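Local structure of SnoaL-like domain-containing protein (3DXO) at residues R23-V28 and M54-R59; P63-V68 and W84-P89; G77-F82 and V100-T105. The protein is of unknown function but, as a SnoaL-like member of the NTF2 clan, is a putative isomerase. One frame throughout, in Å; residues are numbered along the deposited sequence.

Contact 1: R23-V28 and M54-R59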
loop_
_atom_site.group_PDB
_atom_site.type_symbol
_atom_site.label_atom_id
_atom_site.label_comp_id
_atom_site.label_asym_id
_atom_site.label_seq_id
_atom_site.Cartn_x
_atom_site.Cartn_y
_atom_site.Cartn_z
ATOM N N ARG B 23 -1.840 27.088 9.067
ATOM C CA ARG B 23 -2.144 26.816 7.688
ATOM C C ARG B 23 -2.339 25.333 7.463
ATOM O O ARG B 23 -3.217 24.930 6.691
ATOM C CB ARG B 23 -1.059 27.344 6.783
ATOM C CG ARG B 23 -1.055 28.845 6.758
ATOM C CD ARG B 23 -0.057 29.372 5.752
ATOM N NE ARG B 23 -0.094 30.839 5.707
ATOM C CZ ARG B 23 0.542 31.604 4.817
ATOM N NH1 ARG B 23 1.209 31.059 3.800
ATOM N NH2 ARG B 23 0.420 32.915 4.882
ATOM N N ARG B 24 -1.560 24.522 8.173
ATOM C CA ARG B 24 -1.671 23.083 8.056
ATOM C C ARG B 24 -3.007 22.557 8.558
ATOM O O ARG B 24 -3.549 21.632 7.964
ATOM C CB ARG B 24 -0.569 22.461 8.821
ATOM C CG ARG B 24 -0.185 21.067 8.352
ATOM C CD ARG B 24 0.999 20.541 9.192
ATOM N NE ARG B 24 1.755 21.720 9.628
ATOM C CZ ARG B 24 2.866 21.712 10.303
ATOM N NH1 ARG B 24 3.383 20.594 10.585
ATOM N NH2 ARG B 24 3.472 22.821 10.650
ATOM N N ARG B 25 -3.557 23.116 9.633
ATOM C CA ARG B 25 -4.881 22.649 10.075
ATOM C C ARG B 25 -5.881 22.864 8.971
ATOM O O ARG B 25 -6.675 21.993 8.641
ATOM C CB ARG B 25 -5.369 23.350 11.325
ATOM C CG ARG B 25 -4.547 23.040 12.496
ATOM C CD ARG B 25 -5.133 23.661 13.744
ATOM N NE ARG B 25 -4.065 23.696 14.727
ATOM C CZ ARG B 25 -3.395 24.777 15.122
ATOM N NH1 ARG B 25 -3.721 26.033 14.725
ATOM N NH2 ARG B 25 -2.404 24.603 16.001
ATOM N N HIS B 26 -5.816 24.042 8.387
ATOM C CA HIS B 26 -6.659 24.436 7.248
ATOM C C HIS B 26 -6.498 23.443 6.097
ATOM O O HIS B 26 -7.442 23.017 5.493
ATOM C CB HIS B 26 -6.321 25.885 6.789
ATOM C CG HIS B 26 -6.739 26.206 5.380
ATOM N ND1 HIS B 26 -8.044 26.483 5.026
ATOM C CD2 HIS B 26 -6.012 26.308 4.241
ATOM C CE1 HIS B 26 -8.106 26.713 3.728
ATOM N NE2 HIS B 26 -6.886 26.622 3.230
ATOM N N LEU B 27 -5.264 23.078 5.797
ATOM C CA LEU B 27 -5.005 22.150 4.692
ATOM C C LEU B 27 -5.572 20.745 4.968
ATOM O O LEU B 27 -6.212 20.167 4.105
ATOM C CB LEU B 27 -3.496 22.038 4.387
ATOM C CG LEU B 27 -2.708 23.251 3.856
ATOM C CD1 LEU B 27 -1.208 22.965 3.701
ATOM C CD2 LEU B 27 -3.320 23.722 2.550
ATOM N N VAL B 28 -5.313 20.207 6.166
ATOM C CA VAL B 28 -5.842 18.903 6.605
ATOM C C VAL B 28 -7.382 18.996 6.656
ATOM O O VAL B 28 -8.082 18.090 6.190
ATOM C CB VAL B 28 -5.290 18.484 7.990
ATOM C CG1 VAL B 28 -6.063 17.279 8.566
ATOM C CG2 VAL B 28 -3.801 18.216 7.913
HETATM N N MSE B 54 -0.326 15.097 14.864
HETATM C CA MSE B 54 0.709 14.124 14.513
HETATM C C MSE B 54 1.785 14.719 13.597
HETATM O O MSE B 54 2.965 14.604 13.889
HETATM C CB MSE B 54 0.065 12.925 13.831
HETATM C CG MSE B 54 0.930 11.721 13.672
HETATM SE SE MSE B 54 0.054 10.503 12.472
HETATM C CE MSE B 54 0.257 11.492 10.900
ATOM N N ILE B 55 1.371 15.365 12.510
ATOM C CA ILE B 55 2.319 15.954 11.571
ATOM C C ILE B 55 3.172 17.012 12.258
ATOM O O ILE B 55 4.361 17.089 12.060
ATOM C CB ILE B 55 1.610 16.582 10.350
ATOM C CG1 ILE B 55 0.895 15.493 9.529
ATOM C CG2 ILE B 55 2.644 17.338 9.465
ATOM C CD1 ILE B 55 -0.097 15.996 8.504
ATOM N N GLU B 56 2.557 17.831 13.085
ATOM C CA GLU B 56 3.295 18.832 13.814
ATOM C C GLU B 56 4.325 18.216 14.753
ATOM O O GLU B 56 5.439 18.733 14.842
ATOM C CB GLU B 56 2.368 19.689 14.627
ATOM C CG GLU B 56 3.132 20.735 15.431
ATOM C CD GLU B 56 2.214 21.728 16.093
ATOM O OE1 GLU B 56 1.188 22.075 15.498
ATOM O OE2 GLU B 56 2.494 22.173 17.198
ATOM N N ALA B 57 3.954 17.156 15.478
ATOM C CA ALA B 57 4.886 16.478 16.388
ATOM C C ALA B 57 6.066 15.904 15.589
ATOM O O ALA B 57 7.214 16.033 16.000
ATOM C CB ALA B 57 4.179 15.391 17.190
ATOM N N ALA B 58 5.768 15.299 14.441
ATOM C CA ALA B 58 6.770 14.708 13.550
ATOM C C ALA B 58 7.806 15.745 13.116
ATOM O O ALA B 58 9.020 15.539 13.206
ATOM C CB ALA B 58 6.078 14.101 12.327
ATOM N N ARG B 59 7.301 16.880 12.670
ATOM C CA ARG B 59 8.155 17.959 12.217
ATOM C C ARG B 59 8.969 18.580 13.305
ATOM O O ARG B 59 10.095 18.977 13.045
ATOM C CB ARG B 59 7.342 19.018 11.502
ATOM C CG ARG B 59 6.861 18.520 10.123
ATOM C CD ARG B 59 5.900 19.468 9.523
ATOM N NE ARG B 59 6.454 20.820 9.501
ATOM C CZ ARG B 59 7.138 21.357 8.492
ATOM N NH1 ARG B 59 7.320 20.708 7.358
ATOM N NH2 ARG B 59 7.615 22.582 8.618
#

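Contact 2: P63-V68 and W84-P89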
loop_
_atom_site.group_PDB
_atom_site.type_symbol
_atom_site.label_atom_id
_atom_site.label_comp_id
_atom_site.label_asym_id
_atom_site.label_seq_id
_atom_site.Cartn_x
_atom_site.Cartn_y
_atom_site.Cartn_z
ATOM N N PRO B 63 13.235 19.020 12.398
ATOM C CA PRO B 63 13.152 20.398 11.919
ATOM C C PRO B 63 14.048 20.632 10.705
ATOM O O PRO B 63 15.164 20.146 10.667
ATOM C CB PRO B 63 13.607 21.226 13.145
ATOM C CG PRO B 63 14.449 20.321 13.927
ATOM C CD PRO B 63 13.918 18.930 13.702
ATOM N N GLY B 64 13.540 21.369 9.723
ATOM C CA GLY B 64 14.258 21.641 8.487
ATOM C C GLY B 64 14.134 20.540 7.435
ATOM O O GLY B 64 14.471 20.775 6.262
ATOM N N TYR B 65 13.650 19.348 7.803
ATOM C CA TYR B 65 13.512 18.264 6.832
ATOM C C TYR B 65 12.359 18.509 5.861
ATOM O O TYR B 65 11.465 19.282 6.137
ATOM C CB TYR B 65 13.380 16.908 7.521
ATOM C CG TYR B 65 14.704 16.413 8.111
ATOM C CD1 TYR B 65 15.197 16.945 9.285
ATOM C CD2 TYR B 65 15.477 15.443 7.464
ATOM C CE1 TYR B 65 16.411 16.546 9.798
ATOM C CE2 TYR B 65 16.693 15.024 7.992
ATOM C CZ TYR B 65 17.153 15.576 9.156
ATOM O OH TYR B 65 18.352 15.178 9.706
ATOM N N ARG B 66 12.425 17.905 4.682
ATOM C CA ARG B 66 11.379 18.057 3.698
ATOM C C ARG B 66 11.025 16.708 3.120
ATOM O O ARG B 66 11.807 15.777 3.196
ATOM C CB ARG B 66 11.877 18.923 2.593
ATOM C CG ARG B 66 12.009 20.359 2.924
ATOM C CD ARG B 66 13.018 20.992 1.995
ATOM N NE ARG B 66 12.697 20.614 0.626
ATOM C CZ ARG B 66 13.584 20.537 -0.366
ATOM N NH1 ARG B 66 14.898 20.788 -0.133
ATOM N NH2 ARG B 66 13.155 20.176 -1.592
ATOM N N PHE B 67 9.847 16.611 2.518
ATOM C CA PHE B 67 9.367 15.361 1.900
ATOM C C PHE B 67 9.126 15.621 0.412
ATOM O O PHE B 67 8.186 16.305 0.079
ATOM C CB PHE B 67 8.080 14.907 2.614
ATOM C CG PHE B 67 8.211 14.880 4.107
ATOM C CD1 PHE B 67 7.939 16.006 4.857
ATOM C CD2 PHE B 67 8.676 13.761 4.747
ATOM C CE1 PHE B 67 8.087 16.006 6.239
ATOM C CE2 PHE B 67 8.826 13.738 6.138
ATOM C CZ PHE B 67 8.536 14.863 6.880
ATOM N N VAL B 68 9.965 15.077 -0.463
ATOM C CA VAL B 68 9.888 15.360 -1.880
ATOM C C VAL B 68 9.420 14.131 -2.643
ATOM O O VAL B 68 9.894 13.010 -2.425
ATOM C CB VAL B 68 11.267 15.803 -2.407
ATOM C CG1 VAL B 68 11.207 16.090 -3.869
ATOM C CG2 VAL B 68 11.758 16.993 -1.618
ATOM N N TRP B 84 8.111 9.083 -1.692
ATOM C CA TRP B 84 8.759 10.350 -1.411
ATOM C C TRP B 84 10.095 10.103 -0.730
ATOM O O TRP B 84 10.287 9.055 -0.148
ATOM C CB TRP B 84 7.863 11.209 -0.500
ATOM C CG TRP B 84 7.470 10.485 0.717
ATOM C CD1 TRP B 84 6.332 9.765 0.892
ATOM C CD2 TRP B 84 8.235 10.340 1.933
ATOM N NE1 TRP B 84 6.319 9.212 2.153
ATOM C CE2 TRP B 84 7.479 9.535 2.806
ATOM C CE3 TRP B 84 9.477 10.810 2.359
ATOM C CZ2 TRP B 84 7.931 9.160 4.083
ATOM C CZ3 TRP B 84 9.926 10.455 3.646
ATOM C CH2 TRP B 84 9.145 9.638 4.487
ATOM N N ARG B 85 10.981 11.094 -0.792
ATOM C CA ARG B 85 12.290 11.051 -0.180
ATOM C C ARG B 85 12.359 12.110 0.920
ATOM O O ARG B 85 11.749 13.178 0.802
ATOM C CB ARG B 85 13.359 11.372 -1.232
ATOM C CG ARG B 85 13.386 10.486 -2.487
ATOM C CD ARG B 85 13.489 9.008 -2.141
ATOM N NE ARG B 85 14.667 8.732 -1.340
ATOM C CZ ARG B 85 14.868 7.612 -0.664
ATOM N NH1 ARG B 85 13.957 6.656 -0.691
ATOM N NH2 ARG B 85 15.972 7.461 0.061
ATOM N N LEU B 86 13.103 11.815 1.983
ATOM C CA LEU B 86 13.284 12.742 3.090
ATOM C C LEU B 86 14.584 13.472 2.874
ATOM O O LEU B 86 15.641 12.850 2.900
ATOM C CB LEU B 86 13.329 11.991 4.432
ATOM C CG LEU B 86 13.410 12.757 5.762
ATOM C CD1 LEU B 86 12.251 13.704 5.944
ATOM C CD2 LEU B 86 13.474 11.767 6.896
ATOM N N ILE B 87 14.495 14.795 2.671
ATOM C CA ILE B 87 15.659 15.658 2.429
ATOM C C ILE B 87 16.042 16.522 3.664
ATOM O O ILE B 87 15.226 17.231 4.280
ATOM C CB ILE B 87 15.473 16.537 1.158
ATOM C CG1 ILE B 87 15.060 15.678 -0.069
ATOM C CG2 ILE B 87 16.742 17.327 0.866
ATOM C CD1 ILE B 87 15.976 14.544 -0.445
ATOM N N SER B 88 17.322 16.414 4.001
ATOM C CA SER B 88 17.958 17.081 5.125
ATOM C C SER B 88 18.019 18.580 4.883
ATOM O O SER B 88 17.940 19.023 3.743
ATOM C CB SER B 88 19.371 16.484 5.243
ATOM O OG SER B 88 20.277 17.283 5.958
ATOM N N PRO B 89 18.121 19.385 5.959
ATOM C CA PRO B 89 18.293 20.816 5.774
ATOM C C PRO B 89 19.422 21.157 4.801
ATOM O O PRO B 89 19.270 22.065 3.986
ATOM C CB PRO B 89 18.592 21.294 7.181
ATOM C CG PRO B 89 17.824 20.347 8.037
ATOM C CD PRO B 89 18.010 19.032 7.387
#

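Contact 3: G77-F82 and V100-T105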
loop_
_atom_site.group_PDB
_atom_site.type_symbol
_atom_site.label_atom_id
_atom_site.label_comp_id
_atom_site.label_asym_id
_atom_site.label_seq_id
_atom_site.Cartn_x
_atom_site.Cartn_y
_atom_site.Cartn_z
ATOM N N GLY B 77 -9.325 3.215 -8.812
ATOM C CA GLY B 77 -10.499 3.496 -7.990
ATOM C C GLY B 77 -10.189 4.701 -7.128
ATOM O O GLY B 77 -9.630 5.679 -7.618
ATOM N N ASN B 78 -10.499 4.592 -5.838
ATOM C CA ASN B 78 -10.214 5.630 -4.853
ATOM C C ASN B 78 -8.839 5.441 -4.193
ATOM O O ASN B 78 -8.553 6.040 -3.161
ATOM C CB ASN B 78 -11.305 5.671 -3.779
ATOM C CG ASN B 78 -11.333 4.413 -2.923
ATOM O OD1 ASN B 78 -11.399 3.293 -3.436
ATOM N ND2 ASN B 78 -11.288 4.593 -1.599
ATOM N N PHE B 79 -7.985 4.602 -4.778
ATOM C CA PHE B 79 -6.621 4.410 -4.249
ATOM C C PHE B 79 -5.555 5.134 -5.053
ATOM O O PHE B 79 -5.551 5.097 -6.291
ATOM C CB PHE B 79 -6.240 2.923 -4.200
ATOM C CG PHE B 79 -7.023 2.147 -3.206
ATOM C CD1 PHE B 79 -6.753 2.272 -1.848
ATOM C CD2 PHE B 79 -8.033 1.299 -3.615
ATOM C CE1 PHE B 79 -7.481 1.564 -0.914
ATOM C CE2 PHE B 79 -8.758 0.582 -2.685
ATOM C CZ PHE B 79 -8.479 0.719 -1.328
ATOM N N THR B 80 -4.660 5.790 -4.323
ATOM C CA THR B 80 -3.482 6.422 -4.882
ATOM C C THR B 80 -2.240 5.872 -4.161
ATOM O O THR B 80 -2.263 5.624 -2.969
ATOM C CB THR B 80 -3.554 7.946 -4.729
ATOM O OG1 THR B 80 -4.686 8.433 -5.468
ATOM C CG2 THR B 80 -2.268 8.606 -5.230
ATOM N N ARG B 81 -1.180 5.635 -4.918
ATOM C CA ARG B 81 0.102 5.199 -4.377
ATOM C C ARG B 81 1.214 6.095 -4.890
ATOM O O ARG B 81 1.273 6.412 -6.083
ATOM C CB ARG B 81 0.461 3.784 -4.806
ATOM C CG ARG B 81 1.924 3.463 -4.466
ATOM C CD ARG B 81 2.392 2.098 -4.892
ATOM N NE ARG B 81 2.395 1.914 -6.331
ATOM C CZ ARG B 81 3.057 0.947 -6.939
ATOM N NH1 ARG B 81 3.802 0.110 -6.247
ATOM N NH2 ARG B 81 2.988 0.819 -8.250
ATOM N N PHE B 82 2.112 6.460 -3.988
ATOM C CA PHE B 82 3.238 7.301 -4.333
ATOM C C PHE B 82 4.351 7.133 -3.333
ATOM O O PHE B 82 4.146 6.619 -2.217
ATOM C CB PHE B 82 2.817 8.776 -4.384
ATOM C CG PHE B 82 2.294 9.301 -3.086
ATOM C CD1 PHE B 82 3.150 9.858 -2.153
ATOM C CD2 PHE B 82 0.939 9.236 -2.793
ATOM C CE1 PHE B 82 2.650 10.344 -0.915
ATOM C CE2 PHE B 82 0.444 9.702 -1.580
ATOM C CZ PHE B 82 1.293 10.257 -0.643
ATOM N N VAL B 100 -0.060 4.476 0.683
ATOM C CA VAL B 100 -1.279 4.119 -0.016
ATOM C C VAL B 100 -2.344 4.986 0.647
ATOM O O VAL B 100 -2.539 4.895 1.845
ATOM C CB VAL B 100 -1.590 2.634 0.066
ATOM C CG1 VAL B 100 -2.913 2.324 -0.674
ATOM C CG2 VAL B 100 -0.444 1.875 -0.557
ATOM N N VAL B 101 -2.997 5.832 -0.151
ATOM C CA VAL B 101 -4.023 6.760 0.318
ATOM C C VAL B 101 -5.404 6.387 -0.251
ATOM O O VAL B 101 -5.504 5.988 -1.397
ATOM C CB VAL B 101 -3.643 8.194 -0.121
ATOM C CG1 VAL B 101 -4.712 9.198 0.279
ATOM C CG2 VAL B 101 -2.316 8.572 0.477
ATOM N N SER B 102 -6.459 6.511 0.545
ATOM C CA SER B 102 -7.810 6.191 0.098
ATOM C C SER B 102 -8.682 7.423 0.217
ATOM O O SER B 102 -8.649 8.131 1.228
ATOM C CB SER B 102 -8.451 5.126 0.978
ATOM O OG SER B 102 -7.535 4.118 1.329
ATOM N N LEU B 103 -9.482 7.663 -0.807
ATOM C CA LEU B 103 -10.423 8.752 -0.799
ATOM C C LEU B 103 -11.784 8.187 -0.487
ATOM O O LEU B 103 -12.090 7.074 -0.885
ATOM C CB LEU B 103 -10.412 9.470 -2.150
ATOM C CG LEU B 103 -9.503 10.702 -2.232
ATOM C CD1 LEU B 103 -8.091 10.501 -1.636
ATOM C CD2 LEU B 103 -9.422 11.187 -3.637
ATOM N N ASN B 104 -12.592 8.923 0.264
ATOM C CA ASN B 104 -13.954 8.490 0.528
ATOM C C ASN B 104 -14.795 8.942 -0.668
ATOM O O ASN B 104 -14.278 9.600 -1.567
ATOM C CB ASN B 104 -14.477 9.022 1.868
ATOM C CG ASN B 104 -14.464 10.544 1.956
ATOM O OD1 ASN B 104 -14.405 11.243 0.942
ATOM N ND2 ASN B 104 -14.518 11.061 3.182
ATOM N N THR B 105 -16.082 8.615 -0.688
ATOM C CA THR B 105 -16.906 8.968 -1.837
ATOM C C THR B 105 -17.107 10.466 -2.028
ATOM O O THR B 105 -17.735 10.872 -2.982
ATOM C CB THR B 105 -18.285 8.293 -1.785
ATOM O OG1 THR B 105 -18.992 8.780 -0.644
ATOM C CG2 THR B 105 -18.153 6.762 -1.722
#

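Contact 1: R23-V28 and M54-R59
The guanidinium of Arg-24 is met at its edge by the methyl branch of Ile-55, whose CG2 lies near the guanidinium plane and 3.5 Å from Arg-24 NH1. CD of Arg-59 and CA of Glu-56 also approach this group, but neither stands squarely over a face nor in the plane. The guanidinium of Arg-59 is turned 83° against that of Arg-24, which rules out a stacked arginine pair. Its NE comes within 3.3 Å of NH1 of Arg-24, yet both are donors and no hydrogen bond joins them.

The axes of segments 23-28 and 54-59, on helices 21-31 and 47-61, come no closer than 11.4 Å and run at 137°. Most of the bridging at that spacing is done by the long Arg-24. Its CG is anti to the backbone N (chi1 -155°), its CD rests against Ile-55 CG2 at 3.6 Å, and the chain bends at chi3, just before the guanidinium. The aliphatic shaft suits a place beside a branched hydrocarbon, while the charged end travels on toward the neighbouring helix. At the buried end Val-28 CG2 and Ile-55 CD1 just meet, at 4.4 Å, and Ile-55 also packs on Trp-16 of helix 3-17. At the exposed margin, Arg-25 NH2 lies 4.4 Å from Glu-56 OE1, an attraction of charges alone, since the oxygen sits well out of the guanidinium plane.

Two like charges therefore share the centre, and the repulsion expected between them is probably eased by Glu-56 nearby and by the carbonyl of Trp-16, which accepts a hydrogen bond from Arg-59 NH1. With no hydrogen bond between 23-28 and 54-59, their contact rests mainly on packing of Arg-24's aliphatic part against Ile-55; the Arg-25 and Glu-56 attraction probably adds a little.

Contact 2: P63-V68 and W84-P89
Phe-67 drives the edge of its ring against the face of Trp-84 in a T-shaped stack, centroids 5.4 Å apart and planes at 79°. CD2 of Phe-67 sits over the indole's six-membered ring toward its rim, and on the same side of the sheet Leu-86 CD1 leans on CE2 of Phe-67. CG of Trp-84 stands between the backbone N and the carbonyl carbon (chi1 54°), and the indole beyond it offers its face to Phe-67. This is the compact side: Leu-13 of helix 3-17 touches both aromatic residues, and Asp-99 takes a hydrogen bond from Trp-84 NE1.

Strands 66-76 and 79-87 form a beta hairpin of the curved sheet of the NTF2-like fold. Arg-66 with Ile-87 and Val-68 with Arg-85 are its hydrogen-bonded pairs here, each joined by two backbone bonds, with the non-hydrogen-bonded pair Phe-67 and Leu-86 between them.

The side bearing Arg-66, Val-68, Arg-85 and Ile-87 is looser. Val-68 CG2 lies 3.9 Å from Ile-87 CG1, and Arg-66 lays a guanidinium face over Ile-87 CB, a flat cationic group suited to an exposed position above a hydrocarbon. Arg-85 leads away to a salt bridge with Asp-93. Beyond the end of strand 79-87, and ahead of strand 66-76, Pro-89 puts CD over the centre of the Tyr-65 ring in a CH-pi contact, 3.9 Å from the centroid, and its CG touches C of Gly-64 at 3.7 Å.

Contact 3: G77-F82 and V100-T105
Phe-79 to Phe-82 and Val-100 to Leu-103 are hydrogen-bonded neighbours in an antiparallel beta hairpin, strands 79-87 and 93-103 of the NTF2-like sheet. One side of this pairing looks toward helix 3-17 and the other toward the second subunit. Thr-80 and Val-101 form the hydrogen-bonded pair, with Thr-80 N giving to Val-101 O and Val-101 N giving to Thr-80 O, the latter nearly straight at 173°. The non-hydrogen-bonded pairs Phe-79 with Ser-102 and Arg-81 with Val-100 flank it.

On the helix side, CE2 of Phe-82 comes within 3.6 Å of Val-101 CG2. The beta-branched valine suits a strand and offers its methyl to the ring, which also meets Tyr-12. Thr-80 is buried there too; its side chain touches Gln-4 and Ile-8 of helix 3-17, and its OG1 is hydrogen-bonded with His-5 ND1.

The opposite side carries Phe-79, Arg-81, Val-100 and Ser-102. Phe-79 CE1 lies 3.4 Å from Ser-102 OG and its CD1 4.0 Å from Val-100 CG1, so the small serine and the valine together accommodate the broad ring. This surface enters the dimer interface: Phe-79 packs on Val-113 of the second subunit and Val-100 on Phe-115 of that subunit. Arg-81 bridges the two chains, pairing through NH2 with Asp-74 of its own chain and with Asp-117 of the second subunit.

At the end of the pairing Asn-78 contributes both backbone and side chain. Its O accepts Leu-103 N at 3.0 Å. CG of Asn-78 stands between the backbone N and the carbonyl carbon (chi1 66°), and the amide beyond it reaches the same residue: ND2 of Asn-78 donates to Leu-103 O at 2.7 Å, the oxygen lying 20° out of the amide plane.

Contacts 2 and 3 both use strand 79-87, pairing its end portions with neighbours on either side, 66-76 and 93-103; their centres lie about 23 Å apart, on opposite sides of the chain's centre. Contact 1 sits among the helices, its centre about 15 Å from that of contact 2 and about 20 Å from that of contact 3, and helix 47-61 leads on into strand 66-76. No active site is established. Bound di(hydroxyethyl)ether, probably from the crystallisation liquor, is found near all three: nearest atoms are about 3 Å from the Trp-84 side chain, and about 4 Å and 6 Å from those of Arg-59 and Phe-82, whether or not in one molecule, which may mark a pocket.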